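Local coordinates for dipeptide transport protein DPPA (Bacillus subtilis, PDB 1HI9) that hydrolyses N-terminal D-amino acids from peptides such as D-Ala-D-Ala, as a zinc-dependent aminopeptidase that assembles into a self-compartmentalizing decamer, at residues 1-7 / 95-101; 129-135 / 160-164; 136-140 / 254-258; 142-148 / 208-213. All coordinates share one frame; numbering follows the deposited sequence.

Contact 1. Residues 1-7 / 95-101; sequences MKLYMSV and FRGALFL
K2 climbs over one face of the F95 ring while Y4 lies on the other side of the same ring, at the start of a parallel strand pair. From its CB, 3.7 Å from F95 CD2, the lysine chain runs on to a bend at chi3 (68°), which brings CE over the ring, 4.0 Å from its centroid, in a CH-pi contact. NZ stands farther out, over the CE1 side of the ring, in an off-centre cation-pi contact, and is hydrogen-bonded to T94 OG1. Y4 turns its ring edge toward F95, edge-to-face with planes at 82°. Further along, the backbones zip together: Y4 N bonds G97 O, L99 N reaches Y4 O at 2.7 Å, S6 N takes L99 O, and L101 N meets S6 O almost straight (177°). M5, L99, V7 and L101 share one sheet face; M5 CE closes on L101 CD1 at 3.6 Å. On the other face S6 OG, near the zinc site, bonds S59, Y103 and the M87 carbonyl. These are inner strands of the mixed sheet: 2-7 lies between 53-58 and 97-103, helix 28-48 packs against M5, V7 and L101, and strand 148-152 flanks L99 and F100.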
# COMPACT_ATOMS: atom_id res chain seq x y z
N MET A 1 -3.26 49.34 -22.25
CA MET A 1 -4.59 48.70 -22.02
C MET A 1 -4.40 47.40 -21.24
O MET A 1 -3.49 46.62 -21.53
CB MET A 1 -5.28 48.44 -23.36
CG MET A 1 -4.50 47.57 -24.34
SD MET A 1 -5.18 47.55 -26.03
CE MET A 1 -6.48 46.32 -25.89
N LYS A 2 -5.26 47.18 -20.25
CA LYS A 2 -5.19 45.97 -19.43
C LYS A 2 -6.01 44.83 -20.02
O LYS A 2 -7.18 45.00 -20.37
CB LYS A 2 -5.68 46.26 -18.01
CG LYS A 2 -4.80 47.22 -17.24
CD LYS A 2 -5.42 47.63 -15.92
CE LYS A 2 -5.49 46.50 -14.92
NZ LYS A 2 -6.05 46.99 -13.63
N LEU A 3 -5.40 43.66 -20.13
CA LEU A 3 -6.07 42.49 -20.66
C LEU A 3 -6.13 41.40 -19.58
O LEU A 3 -5.14 41.12 -18.90
CB LEU A 3 -5.32 42.00 -21.90
CG LEU A 3 -5.88 40.85 -22.75
CD1 LEU A 3 -5.45 39.54 -22.15
CD2 LEU A 3 -7.39 40.93 -22.86
N TYR A 4 -7.31 40.81 -19.42
CA TYR A 4 -7.52 39.75 -18.44
C TYR A 4 -7.53 38.39 -19.11
O TYR A 4 -8.20 38.20 -20.13
CB TYR A 4 -8.86 39.93 -17.72
CG TYR A 4 -9.10 38.88 -16.65
CD1 TYR A 4 -8.52 39.00 -15.38
CD2 TYR A 4 -9.89 37.76 -16.91
CE1 TYR A 4 -8.73 38.04 -14.40
CE2 TYR A 4 -10.11 36.79 -15.93
CZ TYR A 4 -9.53 36.93 -14.68
OH TYR A 4 -9.76 36.00 -13.69
N MET A 5 -6.83 37.43 -18.51
CA MET A 5 -6.77 36.08 -19.06
C MET A 5 -7.18 35.01 -18.06
O MET A 5 -6.69 34.96 -16.93
CB MET A 5 -5.35 35.77 -19.56
CG MET A 5 -5.09 36.17 -20.99
SD MET A 5 -3.44 35.70 -21.56
CE MET A 5 -3.57 33.93 -21.58
N SER A 6 -8.09 34.15 -18.49
CA SER A 6 -8.55 33.04 -17.66
C SER A 6 -8.08 31.81 -18.42
O SER A 6 -8.49 31.59 -19.56
CB SER A 6 -10.07 33.03 -17.55
OG SER A 6 -10.51 31.88 -16.85
N VAL A 7 -7.22 31.02 -17.79
CA VAL A 7 -6.71 29.83 -18.45
C VAL A 7 -7.13 28.51 -17.80
O VAL A 7 -6.78 28.23 -16.65
CB VAL A 7 -5.16 29.85 -18.51
CG1 VAL A 7 -4.67 28.76 -19.46
CG2 VAL A 7 -4.67 31.21 -18.96
N PHE A 95 -10.43 46.58 -16.91
CA PHE A 95 -9.86 45.83 -18.00
C PHE A 95 -10.55 46.14 -19.33
O PHE A 95 -11.77 46.31 -19.40
CB PHE A 95 -9.93 44.32 -17.72
CG PHE A 95 -8.94 43.85 -16.69
CD1 PHE A 95 -9.21 43.97 -15.33
CD2 PHE A 95 -7.71 43.32 -17.09
CE1 PHE A 95 -8.28 43.58 -14.37
CE2 PHE A 95 -6.77 42.92 -16.13
CZ PHE A 95 -7.05 43.06 -14.77
N ARG A 96 -9.73 46.22 -20.38
CA ARG A 96 -10.20 46.51 -21.73
C ARG A 96 -10.94 45.31 -22.30
O ARG A 96 -11.87 45.46 -23.09
CB ARG A 96 -8.99 46.88 -22.61
CG ARG A 96 -9.26 47.11 -24.12
CD ARG A 96 -10.00 48.41 -24.47
NE ARG A 96 -11.43 48.24 -24.48
CZ ARG A 96 -12.29 48.24 -25.50
NH1 ARG A 96 -13.55 48.03 -25.19
NH2 ARG A 96 -11.95 48.46 -26.77
N GLY A 97 -10.52 44.11 -21.90
CA GLY A 97 -11.17 42.92 -22.41
C GLY A 97 -10.67 41.66 -21.72
O GLY A 97 -9.70 41.69 -20.95
N ALA A 98 -11.35 40.56 -21.99
CA ALA A 98 -11.00 39.29 -21.40
C ALA A 98 -10.70 38.26 -22.48
O ALA A 98 -11.25 38.33 -23.58
CB ALA A 98 -12.13 38.79 -20.51
N LEU A 99 -9.81 37.33 -22.15
CA LEU A 99 -9.41 36.27 -23.08
C LEU A 99 -9.48 34.93 -22.35
O LEU A 99 -8.79 34.71 -21.36
CB LEU A 99 -7.98 36.53 -23.57
CG LEU A 99 -7.49 35.81 -24.83
CD1 LEU A 99 -6.11 36.34 -25.23
CD2 LEU A 99 -7.43 34.32 -24.58
N PHE A 100 -10.33 34.03 -22.84
CA PHE A 100 -10.49 32.71 -22.23
C PHE A 100 -9.64 31.72 -23.02
O PHE A 100 -9.83 31.57 -24.23
CB PHE A 100 -11.96 32.28 -22.26
CG PHE A 100 -12.87 33.15 -21.43
CD1 PHE A 100 -14.25 32.92 -21.42
CD2 PHE A 100 -12.37 34.17 -20.65
CE1 PHE A 100 -15.10 33.70 -20.64
CE2 PHE A 100 -13.22 34.95 -19.87
CZ PHE A 100 -14.58 34.71 -19.87
N LEU A 101 -8.72 31.05 -22.34
CA LEU A 101 -7.80 30.10 -22.97
C LEU A 101 -7.95 28.68 -22.43
O LEU A 101 -8.15 28.48 -21.23
CB LEU A 101 -6.35 30.55 -22.75
CG LEU A 101 -5.35 30.50 -23.89
CD1 LEU A 101 -3.98 30.82 -23.33
CD2 LEU A 101 -5.33 29.14 -24.57

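Contact 2. Residues 129-135 / 160-164; sequences RPVGELG and EAEEL. With ZN (zinc ion), chain F.
One of the two zinc ions of this M55 peptidase takes a ligand from the start of helix 133-143, and the present contact fastens that helix start to the end of helix 155-162. E133, in the first turn, binds zinc through OE1 at 2.0 Å, sharing the metal with D8, H104 and a water; that water also donates to E133 OE2, which accepts a further hydrogen bond from M117 N. Just behind, a second water is held at the helix N terminus. It accepts from G132 N, the N-cap residue, at 2.9 Å and weakly from G135 N, and donates to E160 OE1 at 2.7 Å, so the carboxylate meets the helix start through solvent. E160 extends fully, with CG anti to the backbone N (chi1 173°), and its other oxygen, OE2, is taken by R106 N. Beside this polar relay L134 CD1 rests on A161 CB at 3.8 Å, while L134 and L164 lie antiparallel, CD2 to CD2 at 4.1 Å. L164 divides its two methyls: CD2 comes to 3.6 Å from G135 CA, and CD1 sits over one face of the R129 guanidinium, 3.4 Å from CZ. E163 O lies at the edge of that group, in its plane. Chemically, the buried N-H of G132 finds its acceptor in the water, which links both helix N-H groups to the E160 carboxylate; if ionised, E160 would probably complement the positive end of the helix dipole through that water.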
# COMPACT_ATOMS: atom_id res chain seq x y z
N ARG A 129 -31.34 30.58 -19.44
CA ARG A 129 -30.43 30.40 -20.56
C ARG A 129 -29.30 29.43 -20.24
O ARG A 129 -28.54 29.64 -19.30
CB ARG A 129 -29.83 31.73 -21.00
CG ARG A 129 -28.84 31.50 -22.14
CD ARG A 129 -28.56 32.74 -22.94
NE ARG A 129 -27.86 32.39 -24.17
CZ ARG A 129 -27.59 33.25 -25.15
NH1 ARG A 129 -27.96 34.52 -25.04
NH2 ARG A 129 -26.96 32.82 -26.24
N PRO A 130 -29.18 28.35 -21.03
CA PRO A 130 -28.15 27.32 -20.86
C PRO A 130 -26.74 27.87 -20.97
O PRO A 130 -26.39 28.49 -21.97
CB PRO A 130 -28.45 26.33 -21.98
CG PRO A 130 -29.91 26.48 -22.20
CD PRO A 130 -30.10 27.98 -22.12
N VAL A 131 -25.92 27.67 -19.94
CA VAL A 131 -24.52 28.11 -19.98
C VAL A 131 -23.61 27.17 -19.18
O VAL A 131 -24.06 26.40 -18.33
CB VAL A 131 -24.34 29.53 -19.40
CG1 VAL A 131 -25.12 30.53 -20.23
CG2 VAL A 131 -24.78 29.58 -17.94
N GLY A 132 -22.33 27.24 -19.49
CA GLY A 132 -21.35 26.43 -18.79
C GLY A 132 -20.38 27.41 -18.17
O GLY A 132 -20.73 28.57 -17.92
N GLU A 133 -19.16 26.95 -17.91
CA GLU A 133 -18.13 27.81 -17.34
C GLU A 133 -17.95 29.04 -18.22
O GLU A 133 -17.86 30.17 -17.74
CB GLU A 133 -16.80 27.06 -17.24
CG GLU A 133 -16.76 26.00 -16.16
CD GLU A 133 -15.59 25.05 -16.30
OE1 GLU A 133 -14.48 25.50 -16.63
OE2 GLU A 133 -15.79 23.83 -16.08
N LEU A 134 -17.91 28.80 -19.53
CA LEU A 134 -17.73 29.87 -20.50
C LEU A 134 -18.78 30.96 -20.33
O LEU A 134 -18.45 32.14 -20.22
CB LEU A 134 -17.79 29.28 -21.90
CG LEU A 134 -17.22 30.13 -23.02
CD1 LEU A 134 -16.89 29.23 -24.20
CD2 LEU A 134 -18.22 31.21 -23.39
N GLY A 135 -20.04 30.54 -20.28
CA GLY A 135 -21.13 31.48 -20.13
C GLY A 135 -21.12 32.21 -18.81
O GLY A 135 -21.20 33.43 -18.79
N GLU A 160 -19.56 27.08 -29.03
CA GLU A 160 -20.36 27.48 -27.88
C GLU A 160 -20.15 28.97 -27.60
O GLU A 160 -21.10 29.70 -27.31
CB GLU A 160 -19.98 26.62 -26.66
CG GLU A 160 -20.62 27.03 -25.35
CD GLU A 160 -20.30 26.06 -24.20
OE1 GLU A 160 -20.44 26.46 -23.03
OE2 GLU A 160 -19.91 24.90 -24.48
N ALA A 161 -18.90 29.43 -27.71
CA ALA A 161 -18.58 30.84 -27.47
C ALA A 161 -19.27 31.77 -28.46
O ALA A 161 -19.96 32.71 -28.07
CB ALA A 161 -17.09 31.05 -27.54
N GLU A 162 -19.10 31.50 -29.75
CA GLU A 162 -19.70 32.35 -30.75
C GLU A 162 -21.24 32.35 -30.78
O GLU A 162 -21.84 33.29 -31.29
CB GLU A 162 -19.12 32.03 -32.13
CG GLU A 162 -19.00 30.57 -32.44
CD GLU A 162 -18.05 30.30 -33.60
OE1 GLU A 162 -16.89 30.77 -33.55
OE2 GLU A 162 -18.46 29.61 -34.56
N GLU A 163 -21.86 31.31 -30.23
CA GLU A 163 -23.31 31.24 -30.20
C GLU A 163 -23.84 32.05 -29.02
O GLU A 163 -25.05 32.25 -28.90
CB GLU A 163 -23.79 29.80 -30.07
CG GLU A 163 -23.54 28.97 -31.31
CD GLU A 163 -24.15 27.57 -31.22
OE1 GLU A 163 -24.02 26.81 -32.21
OE2 GLU A 163 -24.75 27.24 -30.18
N LEU A 164 -22.93 32.52 -28.18
CA LEU A 164 -23.29 33.29 -27.00
C LEU A 164 -22.82 34.74 -27.11
O LEU A 164 -23.54 35.66 -26.73
CB LEU A 164 -22.69 32.65 -25.76
CG LEU A 164 -22.95 33.37 -24.43
CD1 LEU A 164 -24.40 33.15 -24.03
CD2 LEU A 164 -22.02 32.85 -23.36
ZN ZN F . -13.27 24.00 -17.07
O HOH W 1 -21.33 28.67 -21.75
O HOH W 2 -13.03 23.12 -15.19

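Contact 3. Residues 136-140 / 254-258; sequences LNAYV and MLEAY
N137 is gripped at both ends of its amide: OD1 accepts a hydrogen bond from Y258 OH at 3.2 Å, and ND2 bonds Y103 OH. The tyrosine hydroxyl approaches OD1 tilted 26° from the carbonyl plane. Next to this bond V140 CG2 presses against the same tyrosine at CD1, 3.5 Å away, the valine crossing the ring side chain at about a right angle, and L136 CB lies at the ring edge. The far end of the interface belongs to M254. Its chain, bent at chi2 (56°) and again at chi3, reaches across to segment 136-140, so that CE meets L136 CD2 at 3.8 Å and SD lies at the same distance from Y139 CB. SD stands obliquely to the Y139 ring, a Met-aromatic contact. V140 CG1 adds L255 CD2 at 4.0 Å. The two helix segments run nearly antiparallel, at 148°, with axes 10.1 Å apart. N137 lies one turn after the zinc ligand E133, and the side chains come within about 4 Å. Hydroxyl partners at both ends are consistent with one settled orientation of the amide, and N137 offers the buried Y258 OH an acceptor in an otherwise apolar interface, beside the metal site rather than in it.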
# COMPACT_ATOMS: atom_id res chain seq x y z
N LEU A 136 -21.01 31.47 -17.71
CA LEU A 136 -20.98 32.12 -16.41
C LEU A 136 -19.84 33.13 -16.31
O LEU A 136 -20.04 34.23 -15.81
CB LEU A 136 -20.83 31.08 -15.29
CG LEU A 136 -22.06 30.28 -14.88
CD1 LEU A 136 -21.70 29.37 -13.69
CD2 LEU A 136 -23.21 31.20 -14.50
N ASN A 137 -18.65 32.75 -16.78
CA ASN A 137 -17.52 33.67 -16.70
C ASN A 137 -17.74 34.90 -17.59
O ASN A 137 -17.33 36.01 -17.24
CB ASN A 137 -16.21 32.96 -17.06
CG ASN A 137 -15.91 31.77 -16.15
OD1 ASN A 137 -16.46 31.65 -15.05
ND2 ASN A 137 -15.04 30.89 -16.61
N ALA A 138 -18.41 34.70 -18.73
CA ALA A 138 -18.68 35.80 -19.63
C ALA A 138 -19.65 36.76 -18.95
O ALA A 138 -19.49 37.98 -19.03
CB ALA A 138 -19.27 35.28 -20.94
N TYR A 139 -20.64 36.21 -18.26
CA TYR A 139 -21.62 37.03 -17.56
C TYR A 139 -20.97 37.84 -16.45
O TYR A 139 -21.35 38.99 -16.22
CB TYR A 139 -22.74 36.16 -16.98
CG TYR A 139 -23.88 35.91 -17.94
CD1 TYR A 139 -24.46 34.65 -18.05
CD2 TYR A 139 -24.40 36.94 -18.73
CE1 TYR A 139 -25.51 34.40 -18.93
CE2 TYR A 139 -25.46 36.71 -19.61
CZ TYR A 139 -26.01 35.44 -19.70
OH TYR A 139 -27.06 35.19 -20.56
N VAL A 140 -20.00 37.26 -15.74
CA VAL A 140 -19.34 38.00 -14.68
C VAL A 140 -18.51 39.10 -15.33
O VAL A 140 -18.39 40.19 -14.78
CB VAL A 140 -18.42 37.09 -13.83
CG1 VAL A 140 -17.63 37.95 -12.84
CG2 VAL A 140 -19.25 36.06 -13.08
N MET A 254 -25.18 39.32 -10.44
CA MET A 254 -24.38 38.26 -11.04
C MET A 254 -23.26 37.79 -10.11
O MET A 254 -22.94 36.60 -10.07
CB MET A 254 -23.79 38.72 -12.37
CG MET A 254 -23.20 37.61 -13.23
SD MET A 254 -24.37 36.28 -13.59
CE MET A 254 -23.29 34.83 -13.38
N LEU A 255 -22.67 38.71 -9.36
CA LEU A 255 -21.60 38.35 -8.45
C LEU A 255 -22.07 37.38 -7.36
O LEU A 255 -21.37 36.43 -7.03
CB LEU A 255 -20.98 39.59 -7.82
CG LEU A 255 -20.37 40.61 -8.79
CD1 LEU A 255 -19.49 41.56 -8.01
CD2 LEU A 255 -19.54 39.92 -9.87
N GLU A 256 -23.26 37.62 -6.81
CA GLU A 256 -23.78 36.74 -5.78
C GLU A 256 -24.17 35.40 -6.41
O GLU A 256 -24.03 34.33 -5.81
CB GLU A 256 -25.01 37.35 -5.09
CG GLU A 256 -25.27 36.77 -3.71
CD GLU A 256 -26.66 37.08 -3.17
OE1 GLU A 256 -26.82 37.10 -1.92
OE2 GLU A 256 -27.59 37.30 -3.98
N ALA A 257 -24.64 35.47 -7.65
CA ALA A 257 -25.05 34.27 -8.37
C ALA A 257 -23.83 33.39 -8.61
O ALA A 257 -23.92 32.16 -8.52
CB ALA A 257 -25.69 34.65 -9.71
N TYR A 258 -22.70 34.01 -8.90
CA TYR A 258 -21.48 33.26 -9.17
C TYR A 258 -21.04 32.53 -7.91
O TYR A 258 -20.77 31.33 -7.94
CB TYR A 258 -20.36 34.18 -9.66
CG TYR A 258 -19.20 33.43 -10.27
CD1 TYR A 258 -19.29 32.92 -11.56
CD2 TYR A 258 -18.05 33.19 -9.55
CE1 TYR A 258 -18.24 32.19 -12.12
CE2 TYR A 258 -17.00 32.45 -10.09
CZ TYR A 258 -17.10 31.96 -11.38
OH TYR A 258 -16.07 31.23 -11.92

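Contact 4. Residues 142-148 / 208-213; sequences GYYDVPV and VKPLTP
G142, in the last turn of helix 133-143, meets the loop 208-213 with its backbone alone: CA makes a nearly straight CA-H...O contact with L211 O at 3.4 Å, the angle at the hydrogen being 171°. Its neighbour Y143 receives the ring of P213, whose CD lies 3.7 Å from Y143 N. D145 then adopts a positive phi (61°) and its backbone carbonyl oxygen abuts P210 CG at 3.4 Å. V146 O packs against P210 CB, while the P147 ring runs alongside that of P210, P147 CD to P210 CG 3.9 Å. P147 CB also touches V208 CG1. V208, with CG1 anti to its own N (chi1 -177°), brings that methyl to 3.5 Å from V148 O. A water bridges V148 N and K209 O; the rest of the contact is mainly packing, with the CA-H...O contact at G142. The turn at D145 is a Schellman motif, with D145 N bonded to G142 O and V146 N bonded to the carbonyl five residues before it. It ends the helix and leads the chain into strand 148-152 of the mixed sheet, a helix-to-strand connection covered by the proline-rich loop that follows helix 187-203.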
# COMPACT_ATOMS: atom_id res chain seq x y z
N GLY A 142 -19.35 40.57 -17.98
CA GLY A 142 -20.35 41.55 -18.37
C GLY A 142 -20.72 42.48 -17.24
O GLY A 142 -20.95 43.67 -17.45
N TYR A 143 -20.79 41.94 -16.03
CA TYR A 143 -21.12 42.73 -14.85
C TYR A 143 -20.17 43.92 -14.73
O TYR A 143 -20.56 44.97 -14.26
CB TYR A 143 -21.00 41.88 -13.59
CG TYR A 143 -21.34 42.63 -12.33
CD1 TYR A 143 -22.67 42.78 -11.93
CD2 TYR A 143 -20.34 43.22 -11.56
CE1 TYR A 143 -22.99 43.51 -10.78
CE2 TYR A 143 -20.64 43.95 -10.40
CZ TYR A 143 -21.97 44.09 -10.02
OH TYR A 143 -22.29 44.79 -8.88
N TYR A 144 -18.92 43.73 -15.16
CA TYR A 144 -17.93 44.80 -15.09
C TYR A 144 -17.80 45.52 -16.42
O TYR A 144 -16.89 46.31 -16.61
CB TYR A 144 -16.56 44.24 -14.68
CG TYR A 144 -16.51 43.70 -13.26
CD1 TYR A 144 -16.61 42.33 -13.01
CD2 TYR A 144 -16.35 44.56 -12.17
CE1 TYR A 144 -16.56 41.82 -11.71
CE2 TYR A 144 -16.30 44.07 -10.87
CZ TYR A 144 -16.40 42.70 -10.65
OH TYR A 144 -16.34 42.22 -9.36
N ASP A 145 -18.73 45.25 -17.33
CA ASP A 145 -18.73 45.87 -18.65
C ASP A 145 -17.47 45.55 -19.43
O ASP A 145 -16.99 46.37 -20.22
CB ASP A 145 -18.89 47.38 -18.54
CG ASP A 145 -20.33 47.78 -18.42
OD1 ASP A 145 -21.07 47.58 -19.41
OD2 ASP A 145 -20.73 48.28 -17.34
N VAL A 146 -16.94 44.35 -19.21
CA VAL A 146 -15.75 43.93 -19.92
C VAL A 146 -16.16 42.88 -20.92
O VAL A 146 -16.84 41.92 -20.58
CB VAL A 146 -14.70 43.35 -18.97
CG1 VAL A 146 -13.51 42.86 -19.76
CG2 VAL A 146 -14.28 44.40 -17.95
N PRO A 147 -15.78 43.08 -22.18
CA PRO A 147 -16.12 42.13 -23.25
C PRO A 147 -15.13 40.98 -23.39
O PRO A 147 -13.93 41.14 -23.15
CB PRO A 147 -16.14 43.02 -24.48
CG PRO A 147 -15.01 43.98 -24.19
CD PRO A 147 -15.24 44.33 -22.74
N VAL A 148 -15.64 39.81 -23.77
CA VAL A 148 -14.82 38.64 -23.96
C VAL A 148 -14.36 38.72 -25.42
O VAL A 148 -15.10 38.36 -26.34
CB VAL A 148 -15.63 37.34 -23.73
CG1 VAL A 148 -14.78 36.13 -24.04
CG2 VAL A 148 -16.13 37.30 -22.29
N VAL A 208 -17.02 43.76 -30.37
CA VAL A 208 -17.50 42.86 -29.33
C VAL A 208 -18.04 43.61 -28.12
O VAL A 208 -17.39 44.50 -27.59
CB VAL A 208 -16.40 41.91 -28.86
CG1 VAL A 208 -16.97 40.94 -27.83
CG2 VAL A 208 -15.82 41.16 -30.05
N LYS A 209 -19.24 43.22 -27.69
CA LYS A 209 -19.86 43.86 -26.54
C LYS A 209 -19.93 42.96 -25.33
O LYS A 209 -19.99 41.74 -25.45
CB LYS A 209 -21.27 44.34 -26.90
CG LYS A 209 -21.32 45.61 -27.74
CD LYS A 209 -22.74 46.14 -27.80
CE LYS A 209 -22.81 47.51 -28.47
NZ LYS A 209 -24.18 48.13 -28.39
N PRO A 210 -19.92 43.55 -24.13
CA PRO A 210 -19.99 42.80 -22.88
C PRO A 210 -21.29 42.01 -22.79
O PRO A 210 -22.33 42.48 -23.23
CB PRO A 210 -19.91 43.89 -21.81
CG PRO A 210 -19.09 44.95 -22.47
CD PRO A 210 -19.69 44.98 -23.86
N LEU A 211 -21.21 40.80 -22.24
CA LEU A 211 -22.38 39.96 -22.10
C LEU A 211 -23.11 40.40 -20.83
O LEU A 211 -22.96 39.80 -19.76
CB LEU A 211 -21.97 38.49 -21.97
CG LEU A 211 -22.85 37.45 -22.66
CD1 LEU A 211 -22.58 36.09 -22.03
CD2 LEU A 211 -24.31 37.80 -22.53
N THR A 212 -23.89 41.47 -20.95
CA THR A 212 -24.61 42.01 -19.81
C THR A 212 -25.57 41.00 -19.18
O THR A 212 -26.42 40.43 -19.87
CB THR A 212 -25.39 43.27 -20.21
OG1 THR A 212 -24.49 44.21 -20.82
CG2 THR A 212 -26.04 43.92 -18.99
N PRO A 213 -25.42 40.76 -17.87
CA PRO A 213 -26.28 39.82 -17.16
C PRO A 213 -27.49 40.52 -16.57
O PRO A 213 -27.49 41.73 -16.39
CB PRO A 213 -25.36 39.28 -16.08
CG PRO A 213 -24.62 40.53 -15.69
CD PRO A 213 -24.27 41.14 -17.03
O HOH W 3 -18.40 39.57 -23.67

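From the N terminus, contact 1 closes first, pairing strand 2-7 with 97-103 across 88 residues, and is complete before the others begin. The remaining three share helix 133-143. Contact 2 ties its start, with the zinc ligand, to helix 155-162; contact 3 joins its middle to helix 254-268 near the C terminus; contact 4 covers its end with the 208-213 loop. Contact 2 crosses contacts 3 and 4 along the chain, whereas contact 4 falls wholly within the span of contact 3. Spatially, F100 packs against this helix at L134 and N137, A98 N probably bonds P147 O, and L211 touches L164 and Y139, so helix 133-143 is in contact with both strand 97-103 and the 208-213 loop.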